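PDB 6TTB: formate dehydrogenase from Staphylococcus aureus, which catalyses the NAD-dependent oxidation of formate to carbon dioxide, handing the hydride to NAD. Local coordinates for the interface of chains A and B. Sequence-based numbering; all coordinates share one arbitrary frame. Chains: chain A/B, Formate dehydrogenase.

All three contacts belong to the two-fold interface of chains A and B. The C-alpha centre of contact 1 lies about 23 Å from that of contact 2 and 25 Å from that of contact 3, whereas contacts 2 and 3 are about 12 Å apart. Helix 162-171 of one chain lies near A:Val323 in contact 1 and, with the chains exchanged, near B:Val323 in contact 2; the symmetry thus uses each region twice. Contacts 2 and 3 share helix 176-180 of chain A, which meets B:Tyr325 in one and B:Glu47 to B:Gln49 in the other. Each subunit therefore clasps its partner at several separated points.

Contact 1: the interface of chains A and B. Residues chain A 302, 319, 321-323; chain B 165-166, 169.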
# COMPACT_ATOMS: atom_id res chain seq x y z
N TRP A 302 9.22 -8.51 -13.38
CA TRP A 302 9.38 -9.97 -13.38
C TRP A 302 10.54 -10.48 -14.25
O TRP A 302 10.81 -9.90 -15.32
CB TRP A 302 8.10 -10.59 -13.84
CG TRP A 302 6.91 -10.16 -13.08
CD1 TRP A 302 6.31 -8.94 -13.09
CD2 TRP A 302 6.06 -11.03 -12.29
NE1 TRP A 302 5.20 -8.94 -12.30
CE2 TRP A 302 5.00 -10.22 -11.81
CE3 TRP A 302 6.14 -12.38 -11.91
CZ2 TRP A 302 4.02 -10.71 -10.96
CZ3 TRP A 302 5.17 -12.85 -11.05
CH2 TRP A 302 4.14 -12.02 -10.57
N ASN A 319 2.92 -12.22 -0.66
CA ASN A 319 3.36 -11.37 -1.77
C ASN A 319 2.34 -10.27 -2.02
O ASN A 319 1.15 -10.47 -1.73
CB ASN A 319 3.66 -12.17 -3.06
CG ASN A 319 2.46 -12.40 -3.93
OD1 ASN A 319 2.08 -11.52 -4.67
ND2 ASN A 319 1.89 -13.59 -3.88
N MET A 321 2.59 -8.72 -5.29
CA MET A 321 2.94 -8.51 -6.66
C MET A 321 1.72 -7.89 -7.33
O MET A 321 0.62 -7.93 -6.80
CB MET A 321 3.25 -9.86 -7.34
CG MET A 321 4.52 -10.58 -6.80
SD MET A 321 5.95 -9.53 -6.88
CE MET A 321 5.89 -8.96 -8.59
N THR A 322 1.98 -7.16 -8.37
CA THR A 322 1.03 -6.95 -9.40
C THR A 322 1.74 -7.30 -10.72
O THR A 322 2.97 -7.46 -10.79
CB THR A 322 0.61 -5.48 -9.36
OG1 THR A 322 1.66 -4.61 -9.80
CG2 THR A 322 0.12 -5.04 -7.99
N VAL A 323 0.98 -7.40 -11.78
CA VAL A 323 1.61 -7.46 -13.08
C VAL A 323 2.23 -6.07 -13.34
O VAL A 323 2.06 -5.18 -12.53
CB VAL A 323 0.60 -7.89 -14.14
CG1 VAL A 323 -0.09 -9.16 -13.69
CG2 VAL A 323 -0.43 -6.81 -14.31
N GLY B 165 -4.55 -5.10 -10.39
CA GLY B 165 -3.15 -5.40 -10.63
C GLY B 165 -2.74 -6.67 -9.92
O GLY B 165 -1.94 -7.44 -10.47
N HIS B 166 -3.30 -6.89 -8.72
CA HIS B 166 -2.91 -8.03 -7.90
C HIS B 166 -3.71 -9.27 -8.27
O HIS B 166 -3.19 -10.37 -8.24
CB HIS B 166 -2.96 -7.67 -6.41
CG HIS B 166 -2.61 -8.80 -5.50
ND1 HIS B 166 -1.36 -9.36 -5.49
CD2 HIS B 166 -3.33 -9.47 -4.59
CE1 HIS B 166 -1.32 -10.34 -4.58
NE2 HIS B 166 -2.52 -10.40 -4.00
N SER B 169 -2.25 -10.91 -11.02
CA SER B 169 -1.00 -11.56 -10.67
C SER B 169 -1.28 -12.96 -10.16
O SER B 169 -0.97 -13.95 -10.82
CB SER B 169 -0.24 -10.77 -9.63
OG SER B 169 0.98 -11.43 -9.31
O HOH W 1 0.57 -12.33 -6.48
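Subunit A lays its A:Met321 to A:Val323 segment against B:Gly165, B:His166 and B:Ser169, a mixed polar and apolar patch of the two-fold interface between the chains of the deposited assembly, probably the biological dimer, which it may help hold in register. The imidazole of B:His166 gives its ND1 hydrogen to the carbonyl O of A:Met321 at 2.8 Å, with the acceptor close to the ring plane. CG anti to the backbone N (chi1 178°) directs this ring toward chain A, and B:His166 CE1 comes 3.6 Å from the amide OD1 of A:Asn319. The amide and ring planes are turned 57° apart. That OD1 is itself fixed on a lone pair by the backbone N of A:Met321 at 2.9 Å, and it shares water 1 with the hydroxyl OG of B:Ser169, 3.0 Å from the water. The same OG lies in the ring plane of A:Trp302, 3.5 Å from CH2 at the indole edge. The indole NE1 is bonded to A:Thr322 O at 3.1 Å, which should help fix how the ring is turned, while A:Met321 CE lies over one of its faces, toward the rim. Further along, A:Val323 N donates to B:Gly165 O at 3.2 Å, from outside the carbonyl plane. Within the fold, the patch joins the end of strand 319-321 and the following loop to helix 162-171 of the partner, both elements of the NAD-binding family region.

Contact 2: the interface of chains A and B. Residues chain A 168, 174, 176, 179; chain B 323-325.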
# COMPACT_ATOMS: atom_id res chain seq x y z
N GLN A 168 -9.69 -11.15 4.83
CA GLN A 168 -10.69 -11.22 5.86
C GLN A 168 -11.90 -10.40 5.45
O GLN A 168 -13.02 -10.90 5.58
CB GLN A 168 -10.13 -10.72 7.21
CG GLN A 168 -9.32 -11.73 8.04
CD GLN A 168 -9.11 -11.12 9.41
OE1 GLN A 168 -9.91 -10.33 9.86
NE2 GLN A 168 -7.98 -11.42 10.05
N TRP A 174 -13.53 -11.69 10.40
CA TRP A 174 -13.24 -10.60 11.30
C TRP A 174 -12.43 -11.09 12.51
O TRP A 174 -12.97 -11.44 13.53
CB TRP A 174 -14.52 -9.83 11.71
CG TRP A 174 -14.23 -8.54 12.45
CD1 TRP A 174 -13.89 -8.42 13.77
CD2 TRP A 174 -14.29 -7.19 11.93
NE1 TRP A 174 -13.72 -7.11 14.09
CE2 TRP A 174 -14.01 -6.32 13.01
CE3 TRP A 174 -14.63 -6.62 10.70
CZ2 TRP A 174 -13.99 -4.94 12.87
CZ3 TRP A 174 -14.64 -5.25 10.58
CH2 TRP A 174 -14.28 -4.43 11.64
N LEU A 176 -8.89 -10.19 14.53
CA LEU A 176 -7.89 -9.16 14.68
C LEU A 176 -6.56 -9.76 15.15
O LEU A 176 -5.53 -9.12 15.07
CB LEU A 176 -8.45 -8.10 15.63
CG LEU A 176 -9.11 -6.93 14.90
CD1 LEU A 176 -9.81 -7.39 13.64
CD2 LEU A 176 -10.06 -6.17 15.79
N VAL A 179 -4.68 -10.71 11.71
CA VAL A 179 -4.23 -9.54 10.97
C VAL A 179 -3.19 -8.86 11.81
O VAL A 179 -2.15 -8.40 11.30
CB VAL A 179 -5.30 -8.49 10.72
CG1 VAL A 179 -5.13 -7.83 9.38
CG2 VAL A 179 -6.73 -8.91 11.05
N VAL B 323 -11.01 -5.18 7.36
CA VAL B 323 -11.64 -5.09 8.67
C VAL B 323 -10.89 -4.00 9.44
O VAL B 323 -9.83 -3.58 8.98
CB VAL B 323 -11.52 -6.45 9.36
CG1 VAL B 323 -11.91 -7.58 8.46
CG2 VAL B 323 -10.11 -6.68 9.80
N HIS B 324 -11.43 -3.58 10.63
CA HIS B 324 -10.84 -2.47 11.37
C HIS B 324 -9.79 -2.98 12.36
O HIS B 324 -10.02 -3.13 13.55
CB HIS B 324 -11.91 -1.57 12.03
CG HIS B 324 -11.31 -0.32 12.65
ND1 HIS B 324 -11.35 0.95 12.04
CD2 HIS B 324 -10.62 -0.14 13.80
CE1 HIS B 324 -10.67 1.82 12.78
NE2 HIS B 324 -10.22 1.18 13.85
N TYR B 325 -8.62 -3.29 11.84
CA TYR B 325 -7.44 -3.40 12.68
C TYR B 325 -6.62 -2.17 12.37
O TYR B 325 -6.71 -1.63 11.27
CB TYR B 325 -6.65 -4.62 12.22
CG TYR B 325 -6.01 -4.41 10.87
CD1 TYR B 325 -6.78 -4.41 9.72
CD2 TYR B 325 -4.64 -4.12 10.75
CE1 TYR B 325 -6.19 -4.18 8.48
CE2 TYR B 325 -4.05 -3.86 9.53
CZ TYR B 325 -4.84 -3.86 8.39
OH TYR B 325 -4.30 -3.62 7.17
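The chain is extended at B:Val323 and B:Tyr325 but turned at B:His324 (psi 78°); B:Val323 and B:His324 face A:Trp174 and A:Leu176, and B:Tyr325 faces A:Val179. The contact is a mainly apolar part of the A-B interface, in which chain A contributes helix 162-171, the following loop and helix 176-180. A:Trp174 turns its indole out with CG opposite the backbone N (chi1 -170°), and B:Val323 covers one face: CB stands 3.8 Å from the centroid of the six-membered ring in a CH-pi contact. A:Leu176 CD1 lies over the same face at the five-membered ring, toward its rim, and touches B:Val323 CG2 at 3.9 Å, the two side chains sliding past each other in opposite directions. The other methyl of B:Val323, CG1, packs on the aliphatic CB of A:Gln168 at 3.8 Å. The amide OE1 of that glutamine reaches both methyls, 3.7 Å from CG2. B:His324 runs alongside A:Trp174, pointing the same way, with its CB 3.7 Å from CH2 at the outer end of the indole. B:Val323 is thus packed from several directions. B:Tyr325, with CG between the backbone N and the carbonyl carbon (chi1 70°), crosses A:Val179 at about a right angle, and A:Val179 CG1 sits over the ring centre, 3.7 Å from the centroid.

Contact 3: the interface of chains A and B. Residues chain A 177-178, 181; chain B 47-49.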
# COMPACT_ATOMS: atom_id res chain seq x y z
N SER A 177 -6.58 -10.96 15.68
CA SER A 177 -5.33 -11.55 16.12
C SER A 177 -4.46 -11.80 14.90
O SER A 177 -3.27 -11.51 14.92
CB SER A 177 -5.53 -12.82 16.89
OG SER A 177 -6.03 -12.47 18.19
N GLN A 178 -5.11 -12.25 13.82
CA GLN A 178 -4.34 -12.86 12.77
C GLN A 178 -3.90 -11.81 11.79
O GLN A 178 -2.92 -12.04 11.07
CB GLN A 178 -5.13 -13.96 12.07
CG GLN A 178 -4.25 -14.76 11.13
CD GLN A 178 -5.08 -15.45 10.08
OE1 GLN A 178 -5.87 -16.33 10.37
NE2 GLN A 178 -4.95 -15.01 8.84
N ASN A 181 -1.13 -9.81 13.83
CA ASN A 181 0.11 -10.56 13.94
C ASN A 181 1.21 -9.98 13.03
O ASN A 181 2.37 -9.99 13.41
CB ASN A 181 -0.14 -12.05 13.76
CG ASN A 181 1.00 -12.93 14.21
OD1 ASN A 181 1.08 -13.31 15.39
ND2 ASN A 181 1.87 -13.30 13.28
N GLU B 47 2.74 -16.93 15.57
CA GLU B 47 1.95 -15.86 16.23
C GLU B 47 2.72 -15.16 17.38
O GLU B 47 2.33 -15.30 18.54
CB GLU B 47 0.57 -16.40 16.58
CG GLU B 47 -0.39 -16.28 15.42
CD GLU B 47 -1.72 -15.55 15.65
OE1 GLU B 47 -1.93 -14.98 16.78
OE2 GLU B 47 -2.59 -15.60 14.73
N ASN B 48 3.68 -14.24 17.02
CA ASN B 48 4.16 -13.11 17.87
C ASN B 48 3.15 -11.92 17.99
O ASN B 48 3.53 -10.75 18.22
CB ASN B 48 5.39 -12.46 17.25
CG ASN B 48 5.01 -11.56 16.09
OD1 ASN B 48 3.87 -11.66 15.58
ND2 ASN B 48 5.94 -10.75 15.60
N GLN B 49 1.86 -12.19 17.91
CA GLN B 49 0.83 -11.31 18.49
C GLN B 49 1.15 -11.10 19.98
O GLN B 49 1.68 -11.99 20.63
CB GLN B 49 -0.52 -12.00 18.24
CG GLN B 49 -1.67 -11.60 19.12
CD GLN B 49 -2.30 -10.37 18.54
OE1 GLN B 49 -1.89 -9.88 17.49
NE2 GLN B 49 -3.32 -9.87 19.23
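A:Asn181 and B:Glu47 form the centre of the contact, small and partly apolar: the aliphatic CA and CG of B:Glu47 lie beside the amide of A:Asn181, with B:Glu47 CA 3.7 Å and B:Glu47 CG 3.8 Å from A:Asn181 CG. The fine detail of this packing is doubtful, because A:Asn181 OD1 is modelled too close to B:Glu47 CA. A further carbon contact, 4.1 Å between A:Ser177 CA and the amide carbon CD of B:Gln49, extends the patch along helix 176-180. With its CG trans to the backbone N (chi1 -165°), A:Asn181 pushes the amide into the bend made by B:Glu47 to B:Gln49; 77 Å² of its surface is buried by chain B. Its OD1 accepts a weak hydrogen bond from B:Gln49 N, at 2.9 Å and 130° at the hydrogen. Around this lies a polar rim. The carboxylate OE2 of B:Glu47 comes 3.8 Å from A:Gln178 CA, and this side chain crosses that of A:Gln178 at about a right angle. B:Asn48 OD1 faces A:Asn181 O at 3.1 Å, a pair of acceptors that leaves the modelled orientation of the B:Asn48 amide doubtful. The site probably helps pair the two chains by shape, seating the 47-49 stretch of one subunit against the end of helix 176-180 of the other.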